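PDB 3QAV: Rho-class glutathione S-transferase from Laternula elliptica, which probably catalyses the conjugation of glutathione to electrophilic compounds. Local coordinates for residues Asn127-Val132 against Lys157-Leu162; Trp165-Lys170 against Tyr206-Tyr212; Trp39-Val44 against Val186-Pro190; Ala193-Arg197 against Pro228-Glu232. One frame throughout, in Å; residues are numbered along the deposited sequence.

In the fold
Three of the four contacts belong to the helical C-terminal half. Contacts 1 and 2 share helix 148-172 and lie about 14 Å apart between centres; Y206 OH probably hydrogen-bonds H159 O between them at 2.9 Å. Contacts 3 and 4 share helix 183-197, about 14 Å apart between centres, with W39 CH2 touching A193 CB at 3.5 Å. F188 of contact 3 ties the two groups together, packing on I128 of contact 1 and on W165, L169 and Y212 of contact 2. Contact 3 alone joins the two family domains and lies nearest the glutathione site: the side chain of K40 is about 3 Å from that of S91. Contacts 1 and 2 lie away from it.

Contact 1 of 4, residues Asn127-Val132 against Lys157-Leu162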
loop_
_atom_site.group_PDB
_atom_site.type_symbol
_atom_site.label_atom_id
_atom_site.label_comp_id
_atom_site.label_asym_id
_atom_site.label_seq_id
_atom_site.Cartn_x
_atom_site.Cartn_y
_atom_site.Cartn_z
ATOM N N ASN A 127 6.940 -3.745 -0.927
ATOM C CA ASN A 127 7.644 -4.759 -1.718
ATOM C C ASN A 127 8.337 -5.786 -0.835
ATOM O O ASN A 127 8.645 -6.887 -1.280
ATOM C CB ASN A 127 8.709 -4.118 -2.605
ATOM C CG ASN A 127 8.125 -3.380 -3.776
ATOM O OD1 ASN A 127 7.374 -3.950 -4.566
ATOM N ND2 ASN A 127 8.473 -2.103 -3.906
ATOM N N ILE A 128 8.616 -5.410 0.407
ATOM C CA ILE A 128 9.277 -6.311 1.328
ATOM C C ILE A 128 8.310 -7.419 1.688
ATOM O O ILE A 128 8.687 -8.587 1.728
ATOM C CB ILE A 128 9.734 -5.575 2.602
ATOM C CG1 ILE A 128 10.761 -4.499 2.226
ATOM C CG2 ILE A 128 10.318 -6.577 3.611
ATOM C CD1 ILE A 128 11.197 -3.620 3.391
ATOM N N SER A 129 7.060 -7.049 1.946
ATOM C CA SER A 129 6.034 -8.028 2.278
ATOM C C SER A 129 5.914 -9.037 1.142
ATOM O O SER A 129 5.969 -10.240 1.355
ATOM C CB SER A 129 4.674 -7.347 2.466
ATOM O OG SER A 129 4.683 -6.450 3.558
ATOM N N THR A 130 5.755 -8.529 -0.071
ATOM C CA THR A 130 5.594 -9.381 -1.235
ATOM C C THR A 130 6.819 -10.200 -1.628
ATOM O O THR A 130 6.720 -11.410 -1.823
ATOM C CB THR A 130 5.155 -8.555 -2.449
ATOM O OG1 THR A 130 6.168 -7.594 -2.761
ATOM C CG2 THR A 130 3.853 -7.831 -2.148
ATOM N N ASN A 131 7.976 -9.556 -1.737
ATOM C CA ASN A 131 9.178 -10.268 -2.154
ATOM C C ASN A 131 9.914 -11.042 -1.067
ATOM O O ASN A 131 10.570 -12.039 -1.358
ATOM C CB ASN A 131 10.143 -9.303 -2.846
ATOM C CG ASN A 131 9.500 -8.587 -4.017
ATOM O OD1 ASN A 131 8.691 -9.167 -4.741
ATOM N ND2 ASN A 131 9.862 -7.320 -4.215
ATOM N N VAL A 132 9.813 -10.602 0.182
ATOM C CA VAL A 132 10.502 -11.310 1.252
ATOM C C VAL A 132 9.606 -12.250 2.049
ATOM O O VAL A 132 9.940 -13.420 2.223
ATOM C CB VAL A 132 11.175 -10.341 2.239
ATOM C CG1 VAL A 132 11.913 -11.124 3.300
ATOM C CG2 VAL A 132 12.136 -9.435 1.506
ATOM N N LYS A 157 14.662 -13.854 -5.007
ATOM C CA LYS A 157 13.922 -12.604 -5.090
ATOM C C LYS A 157 13.973 -11.854 -3.766
ATOM O O LYS A 157 13.974 -10.627 -3.745
ATOM C CB LYS A 157 12.467 -12.860 -5.492
ATOM C CG LYS A 157 12.292 -13.140 -6.975
ATOM C CD LYS A 157 10.835 -13.065 -7.401
ATOM C CE LYS A 157 10.707 -13.186 -8.916
ATOM N NZ LYS A 157 9.302 -13.039 -9.389
ATOM N N ALA A 158 14.026 -12.599 -2.668
ATOM C CA ALA A 158 14.091 -12.001 -1.341
ATOM C C ALA A 158 15.417 -11.276 -1.206
ATOM O O ALA A 158 15.482 -10.181 -0.647
ATOM C CB ALA A 158 13.967 -13.076 -0.263
ATOM N N HIS A 159 16.474 -11.893 -1.732
ATOM C CA HIS A 159 17.804 -11.306 -1.679
ATOM C C HIS A 159 17.879 -10.038 -2.518
ATOM O O HIS A 159 18.543 -9.072 -2.136
ATOM C CB HIS A 159 18.850 -12.322 -2.149
ATOM C CG HIS A 159 19.138 -13.398 -1.146
ATOM N ND1 HIS A 159 19.902 -14.506 -1.439
ATOM C CD2 HIS A 159 18.787 -13.520 0.156
ATOM C CE1 HIS A 159 20.012 -15.264 -0.361
ATOM N NE2 HIS A 159 19.345 -14.687 0.621
ATOM N N VAL A 160 17.195 -10.033 -3.659
ATOM C CA VAL A 160 17.195 -8.855 -4.522
ATOM C C VAL A 160 16.517 -7.683 -3.814
ATOM O O VAL A 160 17.049 -6.573 -3.768
ATOM C CB VAL A 160 16.462 -9.127 -5.849
ATOM C CG1 VAL A 160 16.326 -7.834 -6.645
ATOM C CG2 VAL A 160 17.233 -10.160 -6.654
ATOM N N GLU A 161 15.342 -7.938 -3.256
ATOM C CA GLU A 161 14.605 -6.906 -2.539
ATOM C C GLU A 161 15.454 -6.289 -1.426
ATOM O O GLU A 161 15.586 -5.066 -1.337
ATOM C CB GLU A 161 13.335 -7.505 -1.952
ATOM C CG GLU A 161 12.478 -6.528 -1.167
ATOM C CD GLU A 161 11.988 -5.347 -1.995
ATOM O OE1 GLU A 161 11.578 -5.546 -3.161
ATOM O OE2 GLU A 161 11.997 -4.218 -1.463
ATOM N N LEU A 162 16.030 -7.138 -0.577
ATOM C CA LEU A 162 16.857 -6.662 0.528
ATOM C C LEU A 162 18.041 -5.833 0.039
ATOM O O LEU A 162 18.490 -4.918 0.727
ATOM C CB LEU A 162 17.355 -7.850 1.368
ATOM C CG LEU A 162 16.514 -8.285 2.577
ATOM C CD1 LEU A 162 15.032 -8.185 2.262
ATOM C CD2 LEU A 162 16.890 -9.708 2.970
#
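N131 and E161 make the one hydrogen bond between the two segments: N131 ND2 donates a hydrogen bond to E161 OE1 at 2.7 Å, with an N-H...O angle of 151°. The carboxylate oxygen lies in the amide plane, but the amide nitrogen approaches on the anti side of OE1 and tilted out of the carboxylate plane. E161 reaches it by setting CG anti to the backbone N (chi1 180°) and then bending at chi2, which brings the acid across segment 127-132. There N127 CB lies 3.3 Å from OE1, while I128 CG1 lies beside OE2. The aliphatic part of E161 is used as well, its CG packing on V132 CG2 at 4.0 Å. Next to it A158, with only a methyl group, lets the backbones close in: N131 O meets A158 CA at 3.5 Å, a weak C-H...O contact. Further out, W165 NE1 hydrogen-bonds OE2, and R75 of the second subunit forms a salt bridge with the same oxygen. A buried glutamate is thus met by amide, indole and guanidinium groups, which probably keep it ionised. This is a nearly antiparallel helix pair of the all-helical C-terminal domain of glutathione S-transferases, here bordering the dimer interface.

Contact 2 of 4, residues Trp165-Lys170 against Tyr206-Tyr212; sequences WENYLK and YPNIFKY
W165 meets the second segment with its CB alone, 4.1 Å from I209 CD1, since its indole turns away from helix 207-212. One residue on, E166 carries the polar part of the contact. A chi1 of 179° points its CG away from its own N, and the bend at chi2 then turns the carboxylate to the start of the other helix. OE2 accepts the backbone N-H of N208 at 2.9 Å, on its syn side, tilted 19° out of the carboxylate plane; OE1 takes the N-H of I209 in a weak bond of 3.5 Å. Amides in a first helical turn have no carbonyl of their own helix to bond, and a carboxylate can supply one acceptor to each of two. Y206 holds the N-cap position and P207, which has no N-H to satisfy, begins the helix. OE1 also lies at the edge of the Y206 ring, 3.4 Å from CD1. The positive end of the helix dipole would help to hold this buried charge. One turn later, L169 turns its branched end to I209 and Y212: CD1 lies 3.8 Å from I209 CA, and CD2 touches Y212 CD1 obliquely at 3.5 Å. K170, exposed, crosses N208 at a slant with its aliphatic chain. The helices cross at 68°, with E166 and I209 closest through their CA atoms, and helix 183-197 packs beside both, F188 touching W165, L169 and Y212.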
loop_
_atom_site.group_PDB
_atom_site.type_symbol
_atom_site.label_atom_id
_atom_site.label_comp_id
_atom_site.label_asym_id
_atom_site.label_seq_id
_atom_site.Cartn_x
_atom_site.Cartn_y
_atom_site.Cartn_z
ATOM N N TRP A 165 17.291 -2.034 -0.084
ATOM C CA TRP A 165 17.342 -1.380 1.214
ATOM C C TRP A 165 18.763 -1.311 1.761
ATOM O O TRP A 165 19.136 -0.336 2.417
ATOM C CB TRP A 165 16.400 -2.097 2.189
ATOM C CG TRP A 165 15.006 -2.195 1.635
ATOM C CD1 TRP A 165 14.462 -3.254 0.974
ATOM C CD2 TRP A 165 14.021 -1.151 1.595
ATOM N NE1 TRP A 165 13.203 -2.938 0.520
ATOM C CE2 TRP A 165 12.909 -1.652 0.889
ATOM C CE3 TRP A 165 13.975 0.161 2.087
ATOM C CZ2 TRP A 165 11.760 -0.889 0.661
ATOM C CZ3 TRP A 165 12.831 0.921 1.862
ATOM C CH2 TRP A 165 11.739 0.392 1.155
ATOM N N GLU A 166 19.560 -2.338 1.479
ATOM C CA GLU A 166 20.958 -2.355 1.911
ATOM C C GLU A 166 21.612 -1.114 1.300
ATOM O O GLU A 166 22.295 -0.346 1.986
ATOM C CB GLU A 166 21.652 -3.620 1.393
ATOM C CG GLU A 166 23.137 -3.756 1.739
ATOM C CD GLU A 166 23.392 -3.982 3.223
ATOM O OE1 GLU A 166 22.514 -4.555 3.900
ATOM O OE2 GLU A 166 24.480 -3.606 3.707
ATOM N N ASN A 167 21.382 -0.920 0.004
ATOM C CA ASN A 167 21.924 0.224 -0.721
ATOM C C ASN A 167 21.444 1.545 -0.142
ATOM O O ASN A 167 22.241 2.449 0.098
ATOM C CB ASN A 167 21.520 0.164 -2.196
ATOM C CG ASN A 167 22.352 -0.819 -2.988
ATOM O OD1 ASN A 167 22.073 -1.081 -4.160
ATOM N ND2 ASN A 167 23.386 -1.367 -2.359
ATOM N N TYR A 168 20.135 1.655 0.065
ATOM C CA TYR A 168 19.555 2.883 0.613
ATOM C C TYR A 168 20.254 3.253 1.921
ATOM O O TYR A 168 20.719 4.382 2.092
ATOM C CB TYR A 168 18.051 2.693 0.873
ATOM C CG TYR A 168 17.221 2.345 -0.346
ATOM C CD1 TYR A 168 16.049 1.602 -0.218
ATOM C CD2 TYR A 168 17.591 2.771 -1.625
ATOM C CE1 TYR A 168 15.269 1.290 -1.322
ATOM C CE2 TYR A 168 16.814 2.463 -2.741
ATOM C CZ TYR A 168 15.658 1.725 -2.582
ATOM O OH TYR A 168 14.884 1.418 -3.675
ATOM N N LEU A 169 20.326 2.295 2.842
ATOM C CA LEU A 169 20.969 2.533 4.129
ATOM C C LEU A 169 22.450 2.856 3.945
ATOM O O LEU A 169 23.021 3.681 4.673
ATOM C CB LEU A 169 20.775 1.320 5.043
ATOM C CG LEU A 169 19.334 1.242 5.571
ATOM C CD1 LEU A 169 19.041 -0.134 6.141
ATOM C CD2 LEU A 169 19.119 2.331 6.628
ATOM N N LYS A 170 23.070 2.218 2.960
ATOM C CA LYS A 170 24.475 2.476 2.691
ATOM C C LYS A 170 24.592 3.945 2.298
ATOM O O LYS A 170 25.423 4.673 2.842
ATOM C CB LYS A 170 24.982 1.575 1.556
ATOM C CG LYS A 170 26.497 1.619 1.355
ATOM C CD LYS A 170 26.965 0.591 0.331
ATOM C CE LYS A 170 26.721 -0.832 0.815
ATOM N NZ LYS A 170 27.162 -1.867 -0.168
ATOM N N TYR A 206 24.093 -8.583 4.983
ATOM C CA TYR A 206 23.509 -7.244 4.860
ATOM C C TYR A 206 23.923 -6.405 6.062
ATOM O O TYR A 206 23.094 -6.055 6.907
ATOM C CB TYR A 206 21.986 -7.335 4.813
ATOM C CG TYR A 206 21.464 -8.028 3.582
ATOM C CD1 TYR A 206 21.503 -7.401 2.340
ATOM C CD2 TYR A 206 20.940 -9.315 3.657
ATOM C CE1 TYR A 206 21.033 -8.039 1.198
ATOM C CE2 TYR A 206 20.468 -9.963 2.521
ATOM C CZ TYR A 206 20.518 -9.317 1.297
ATOM O OH TYR A 206 20.053 -9.954 0.173
ATOM N N PRO A 207 25.214 -6.061 6.144
ATOM C CA PRO A 207 25.767 -5.264 7.244
ATOM C C PRO A 207 25.083 -3.935 7.573
ATOM O O PRO A 207 24.958 -3.585 8.747
ATOM C CB PRO A 207 27.235 -5.093 6.841
ATOM C CG PRO A 207 27.192 -5.186 5.338
ATOM C CD PRO A 207 26.236 -6.321 5.117
ATOM N N ASN A 208 24.638 -3.196 6.561
ATOM C CA ASN A 208 23.996 -1.905 6.826
ATOM C C ASN A 208 22.604 -2.060 7.410
ATOM O O ASN A 208 22.191 -1.270 8.258
ATOM C CB ASN A 208 23.938 -1.049 5.562
ATOM C CG ASN A 208 25.311 -0.694 5.043
ATOM O OD1 ASN A 208 25.804 -1.304 4.097
ATOM N ND2 ASN A 208 25.946 0.283 5.671
ATOM N N ILE A 209 21.880 -3.072 6.956
ATOM C CA ILE A 209 20.546 -3.308 7.482
ATOM C C ILE A 209 20.701 -3.770 8.925
ATOM O O ILE A 209 19.964 -3.330 9.804
ATOM C CB ILE A 209 19.793 -4.377 6.672
ATOM C CG1 ILE A 209 19.523 -3.851 5.255
ATOM C CG2 ILE A 209 18.501 -4.757 7.387
ATOM C CD1 ILE A 209 18.669 -4.757 4.392
ATOM N N PHE A 210 21.677 -4.646 9.161
ATOM C CA PHE A 210 21.949 -5.163 10.499
ATOM C C PHE A 210 22.310 -4.022 11.444
ATOM O O PHE A 210 21.825 -3.963 12.572
ATOM C CB PHE A 210 23.093 -6.175 10.448
ATOM C CG PHE A 210 23.417 -6.797 11.778
ATOM C CD1 PHE A 210 24.604 -6.488 12.436
ATOM C CD2 PHE A 210 22.547 -7.722 12.358
ATOM C CE1 PHE A 210 24.926 -7.092 13.653
ATOM C CE2 PHE A 210 22.860 -8.330 13.573
ATOM C CZ PHE A 210 24.054 -8.014 14.221
ATOM N N LYS A 211 23.165 -3.121 10.975
ATOM C CA LYS A 211 23.588 -1.967 11.757
ATOM C C LYS A 211 22.370 -1.088 12.044
ATOM O O LYS A 211 22.217 -0.544 13.143
ATOM C CB LYS A 211 24.641 -1.185 10.967
ATOM C CG LYS A 211 25.088 0.121 11.590
ATOM C CD LYS A 211 26.141 0.784 10.705
ATOM C CE LYS A 211 26.612 2.106 11.284
ATOM N NZ LYS A 211 27.681 2.729 10.456
ATOM N N TYR A 212 21.506 -0.956 11.040
ATOM C CA TYR A 212 20.285 -0.164 11.160
ATOM C C TYR A 212 19.393 -0.817 12.209
ATOM O O TYR A 212 18.868 -0.150 13.094
ATOM C CB TYR A 212 19.551 -0.115 9.815
ATOM C CG TYR A 212 18.175 0.531 9.878
ATOM C CD1 TYR A 212 18.029 1.915 9.975
ATOM C CD2 TYR A 212 17.019 -0.251 9.852
ATOM C CE1 TYR A 212 16.761 2.500 10.041
ATOM C CE2 TYR A 212 15.756 0.317 9.920
ATOM C CZ TYR A 212 15.630 1.687 10.012
ATOM O OH TYR A 212 14.374 2.242 10.065
#

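Contact 3 of 4, residues Trp39-Val44 against Val186-Pro190; sequences WKVLLV and VFFFP
W39 offers one face of its indole to both P190 and F189. P190 CG stands 3.9 Å above the ring plane, toward the rim, and F189 points its edge at the same face in an offset T-shaped pair, the planes 82° apart and the ring centroids separated by 5.5 Å. The F187 ring has K40 CE almost exactly over its centre, 3.5 Å from the centroid, a CH-pi contact; K40 NZ follows as an off-centre cation-pi partner, 3.8 Å from the F187 ring centroid. A bend at chi3 (61°) lays the end of the lysine over the phenyl face. V186 packs against the backbone of K40 and against V44: its CG1 meets K40 O at 3.4 Å and V44 CG2 at 3.9 Å. L43 CD1 touches P190 CG at 4.1 Å. P190 has no N-H for the turn before it, and helix 183-197 kinks there. No hydrogen bond links the two segments, which belong to the N-terminal and C-terminal domains; their polar ends are served elsewhere, W39 NE1 by T225 and K40 NZ by T92. The chemistry therefore implies a largely apolar contact between the domains, set beside glutathione-binding S91, in which the F187 face probably helps to stabilise the K40 ammonium.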
loop_
_atom_site.group_PDB
_atom_site.type_symbol
_atom_site.label_atom_id
_atom_site.label_comp_id
_atom_site.label_asym_id
_atom_site.label_seq_id
_atom_site.Cartn_x
_atom_site.Cartn_y
_atom_site.Cartn_z
ATOM N N TRP A 39 2.205 -2.035 14.827
ATOM C CA TRP A 39 3.479 -1.497 15.292
ATOM C C TRP A 39 3.688 -0.103 14.733
ATOM O O TRP A 39 4.110 0.795 15.446
ATOM C CB TRP A 39 4.633 -2.412 14.855
ATOM C CG TRP A 39 5.857 -2.312 15.716
ATOM C CD1 TRP A 39 6.193 -1.286 16.557
ATOM C CD2 TRP A 39 6.930 -3.261 15.792
ATOM N NE1 TRP A 39 7.408 -1.540 17.149
ATOM C CE2 TRP A 39 7.882 -2.745 16.697
ATOM C CE3 TRP A 39 7.177 -4.497 15.184
ATOM C CZ2 TRP A 39 9.071 -3.422 17.008
ATOM C CZ3 TRP A 39 8.355 -5.173 15.492
ATOM C CH2 TRP A 39 9.289 -4.630 16.398
ATOM N N LYS A 40 3.385 0.073 13.451
ATOM C CA LYS A 40 3.528 1.372 12.798
ATOM C C LYS A 40 2.813 2.446 13.608
ATOM O O LYS A 40 3.375 3.508 13.907
ATOM C CB LYS A 40 2.923 1.329 11.393
ATOM C CG LYS A 40 3.759 0.620 10.337
ATOM C CD LYS A 40 2.924 0.311 9.087
ATOM C CE LYS A 40 2.373 1.570 8.422
ATOM N NZ LYS A 40 1.504 1.276 7.226
ATOM N N VAL A 41 1.565 2.160 13.960
ATOM C CA VAL A 41 0.753 3.090 14.727
ATOM C C VAL A 41 1.331 3.402 16.113
ATOM O O VAL A 41 1.381 4.563 16.517
ATOM C CB VAL A 41 -0.699 2.560 14.874
ATOM C CG1 VAL A 41 -1.516 3.506 15.746
ATOM C CG2 VAL A 41 -1.352 2.474 13.481
ATOM N N LEU A 42 1.777 2.374 16.832
ATOM C CA LEU A 42 2.334 2.583 18.166
ATOM C C LEU A 42 3.604 3.427 18.107
ATOM O O LEU A 42 3.845 4.262 18.984
ATOM C CB LEU A 42 2.633 1.242 18.836
ATOM C CG LEU A 42 1.435 0.293 19.040
ATOM C CD1 LEU A 42 1.912 -0.989 19.720
ATOM C CD2 LEU A 42 0.364 0.983 19.882
ATOM N N LEU A 43 4.415 3.202 17.075
ATOM C CA LEU A 43 5.660 3.942 16.912
ATOM C C LEU A 43 5.397 5.419 16.668
ATOM O O LEU A 43 6.070 6.273 17.231
ATOM C CB LEU A 43 6.484 3.363 15.756
ATOM C CG LEU A 43 7.279 2.094 16.068
ATOM C CD1 LEU A 43 8.098 1.698 14.854
ATOM C CD2 LEU A 43 8.202 2.353 17.253
ATOM N N VAL A 44 4.430 5.723 15.812
ATOM C CA VAL A 44 4.098 7.120 15.537
ATOM C C VAL A 44 3.633 7.808 16.821
ATOM O O VAL A 44 4.069 8.909 17.130
ATOM C CB VAL A 44 2.974 7.239 14.486
ATOM C CG1 VAL A 44 2.501 8.690 14.388
ATOM C CG2 VAL A 44 3.471 6.761 13.145
ATOM N N VAL A 186 9.282 4.224 10.322
ATOM C CA VAL A 186 8.137 3.665 11.028
ATOM C C VAL A 186 7.592 2.495 10.203
ATOM O O VAL A 186 7.162 1.471 10.745
ATOM C CB VAL A 186 7.023 4.729 11.182
ATOM C CG1 VAL A 186 5.718 4.067 11.555
ATOM C CG2 VAL A 186 7.426 5.754 12.224
ATOM N N PHE A 187 7.613 2.659 8.887
ATOM C CA PHE A 187 7.113 1.626 7.989
ATOM C C PHE A 187 8.139 0.527 7.775
ATOM O O PHE A 187 7.809 -0.653 7.731
ATOM C CB PHE A 187 6.762 2.232 6.618
ATOM C CG PHE A 187 5.488 3.037 6.601
ATOM C CD1 PHE A 187 5.278 4.063 7.512
ATOM C CD2 PHE A 187 4.499 2.771 5.654
ATOM C CE1 PHE A 187 4.099 4.814 7.485
ATOM C CE2 PHE A 187 3.321 3.516 5.617
ATOM C CZ PHE A 187 3.123 4.539 6.535
ATOM N N PHE A 188 9.395 0.927 7.647
ATOM C CA PHE A 188 10.470 -0.018 7.359
ATOM C C PHE A 188 10.902 -0.951 8.480
ATOM O O PHE A 188 10.870 -2.164 8.328
ATOM C CB PHE A 188 11.690 0.759 6.856
ATOM C CG PHE A 188 12.827 -0.113 6.416
ATOM C CD1 PHE A 188 12.658 -1.030 5.383
ATOM C CD2 PHE A 188 14.074 -0.005 7.019
ATOM C CE1 PHE A 188 13.717 -1.827 4.957
ATOM C CE2 PHE A 188 15.139 -0.800 6.597
ATOM C CZ PHE A 188 14.959 -1.708 5.568
ATOM N N PHE A 189 11.311 -0.377 9.604
ATOM C CA PHE A 189 11.797 -1.162 10.727
ATOM C C PHE A 189 10.956 -2.368 11.144
ATOM O O PHE A 189 11.481 -3.471 11.281
ATOM C CB PHE A 189 12.011 -0.263 11.938
ATOM C CG PHE A 189 12.431 -1.011 13.155
ATOM C CD1 PHE A 189 13.738 -1.464 13.289
ATOM C CD2 PHE A 189 11.501 -1.318 14.146
ATOM C CE1 PHE A 189 14.113 -2.214 14.395
ATOM C CE2 PHE A 189 11.864 -2.062 15.244
ATOM C CZ PHE A 189 13.172 -2.514 15.372
ATOM N N PRO A 190 9.649 -2.176 11.383
ATOM C CA PRO A 190 8.843 -3.335 11.782
ATOM C C PRO A 190 9.051 -4.530 10.854
ATOM O O PRO A 190 9.073 -5.686 11.290
ATOM C CB PRO A 190 7.422 -2.795 11.725
ATOM C CG PRO A 190 7.610 -1.372 12.187
ATOM C CD PRO A 190 8.846 -0.939 11.409
#

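Contact 4 of 4, residues Ala193-Arg197 against Pro228-Glu232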
loop_
_atom_site.group_PDB
_atom_site.type_symbol
_atom_site.label_atom_id
_atom_site.label_comp_id
_atom_site.label_asym_id
_atom_site.label_seq_id
_atom_site.Cartn_x
_atom_site.Cartn_y
_atom_site.Cartn_z
ATOM N N ALA A 193 12.444 -6.000 11.730
ATOM C CA ALA A 193 12.374 -6.690 13.024
ATOM C C ALA A 193 11.706 -8.055 12.849
ATOM O O ALA A 193 12.105 -9.051 13.469
ATOM C CB ALA A 193 11.588 -5.851 14.025
ATOM N N LEU A 194 10.684 -8.090 12.002
ATOM C CA LEU A 194 9.954 -9.320 11.714
ATOM C C LEU A 194 10.901 -10.302 11.026
ATOM O O LEU A 194 10.916 -11.487 11.336
ATOM C CB LEU A 194 8.765 -9.013 10.798
ATOM C CG LEU A 194 7.782 -10.140 10.473
ATOM C CD1 LEU A 194 6.990 -10.514 11.714
ATOM C CD2 LEU A 194 6.834 -9.683 9.378
ATOM N N ILE A 195 11.693 -9.790 10.086
ATOM C CA ILE A 195 12.654 -10.613 9.354
ATOM C C ILE A 195 13.632 -11.253 10.337
ATOM O O ILE A 195 13.857 -12.461 10.300
ATOM C CB ILE A 195 13.435 -9.760 8.314
ATOM C CG1 ILE A 195 12.498 -9.356 7.172
ATOM C CG2 ILE A 195 14.632 -10.535 7.769
ATOM C CD1 ILE A 195 13.100 -8.360 6.193
ATOM N N VAL A 196 14.209 -10.438 11.213
ATOM C CA VAL A 196 15.145 -10.940 12.212
ATOM C C VAL A 196 14.426 -11.939 13.118
ATOM O O VAL A 196 14.987 -12.970 13.483
ATOM C CB VAL A 196 15.710 -9.792 13.081
ATOM C CG1 VAL A 196 16.543 -10.359 14.224
ATOM C CG2 VAL A 196 16.557 -8.859 12.226
ATOM N N ARG A 197 13.183 -11.631 13.477
ATOM C CA ARG A 197 12.399 -12.515 14.333
ATOM C C ARG A 197 12.339 -13.914 13.729
ATOM O O ARG A 197 12.443 -14.906 14.440
ATOM C CB ARG A 197 10.979 -11.963 14.511
ATOM C CG ARG A 197 9.942 -12.965 15.017
ATOM C CD ARG A 197 10.108 -13.316 16.496
ATOM N NE ARG A 197 9.009 -14.167 16.964
ATOM C CZ ARG A 197 8.917 -14.693 18.186
ATOM N NH1 ARG A 197 7.877 -15.452 18.501
ATOM N NH2 ARG A 197 9.855 -14.465 19.097
ATOM N N PRO A 228 4.635 -7.791 22.360
ATOM C CA PRO A 228 4.598 -8.483 23.650
ATOM C C PRO A 228 4.755 -9.997 23.691
ATOM O O PRO A 228 5.379 -10.509 24.618
ATOM C CB PRO A 228 3.271 -8.019 24.262
ATOM C CG PRO A 228 2.478 -7.522 23.092
ATOM C CD PRO A 228 3.507 -6.856 22.239
ATOM N N HIS A 229 4.226 -10.716 22.702
ATOM C CA HIS A 229 4.316 -12.179 22.741
ATOM C C HIS A 229 5.637 -12.807 22.325
ATOM O O HIS A 229 5.837 -14.000 22.536
ATOM C CB HIS A 229 3.169 -12.827 21.940
ATOM C CG HIS A 229 3.469 -13.042 20.485
ATOM N ND1 HIS A 229 3.277 -12.068 19.530
ATOM C CD2 HIS A 229 3.909 -14.137 19.820
ATOM C CE1 HIS A 229 3.579 -12.554 18.338
ATOM N NE2 HIS A 229 3.965 -13.807 18.486
ATOM N N TRP A 230 6.540 -12.017 21.754
ATOM C CA TRP A 230 7.834 -12.536 21.313
ATOM C C TRP A 230 8.774 -12.963 22.444
ATOM O O TRP A 230 9.527 -13.928 22.307
ATOM C CB TRP A 230 8.561 -11.495 20.452
ATOM C CG TRP A 230 7.983 -11.296 19.072
ATOM C CD1 TRP A 230 6.881 -11.905 18.540
ATOM C CD2 TRP A 230 8.491 -10.428 18.057
ATOM N NE1 TRP A 230 6.671 -11.470 17.254
ATOM C CE2 TRP A 230 7.646 -10.561 16.931
ATOM C CE3 TRP A 230 9.581 -9.549 17.986
ATOM C CZ2 TRP A 230 7.859 -9.845 15.744
ATOM C CZ3 TRP A 230 9.792 -8.840 16.804
ATOM C CH2 TRP A 230 8.934 -8.994 15.702
ATOM N N ALA A 231 8.735 -12.242 23.555
ATOM C CA ALA A 231 9.611 -12.541 24.680
ATOM C C ALA A 231 9.547 -13.991 25.152
ATOM O O ALA A 231 10.582 -14.629 25.336
ATOM C CB ALA A 231 9.295 -11.608 25.840
ATOM N N GLU A 232 8.335 -14.510 25.327
ATOM C CA GLU A 232 8.139 -15.874 25.816
ATOM C C GLU A 232 7.761 -16.908 24.758
ATOM O O GLU A 232 7.350 -18.017 25.092
ATOM C CB GLU A 232 7.066 -15.878 26.912
ATOM C CG GLU A 232 7.417 -15.045 28.128
ATOM C CD GLU A 232 8.618 -15.593 28.870
ATOM O OE1 GLU A 232 9.251 -16.544 28.363
ATOM O OE2 GLU A 232 8.933 -15.069 29.957
#
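R197 and W230 face each other from two differently built backbones. Residues 193-197 form the last turn of helix 183-197, where R197 N bonds A193 O at 2.8 Å, whereas 228-231 have helical torsions but lack the regular bonds of a helix. The backbones stay well apart, 8.3 Å between the CA atoms of R197 and W230, and long side chains span the gap. R197 leaves the helix stretched out at chi1 (162°), turns at chi2 and then runs extended across one face of the indole. CD sits over the five-membered ring, 3.7 Å from its centroid, and the guanidinium lies flat just beyond it, planes 6° apart and centres 3.8 Å apart: a stacked cation-pi pair. Arginine suits this place because its planar ion can stack while its N-H groups still make hydrogen bonds. The segment 228-232 follows helix 220-224 in the C-terminal part of the glutathione S-transferase fold and lies against the end of helix 183-197, with the H229 side chain about 8 Å from that of glutathione-binding S35. H229 itself is turned to S33 through ND1. From the guanidinium, NH2 makes a weak bond to W230 O at 3.3 Å, bent to 134°, and NH1 hydrogen-bonds S233. Toward the helix, the benzo end of the indole packs on small and apolar groups, with W230 CH2 4.4 Å from A193 CB and W230 CZ2 4.2 Å from L194 CD1.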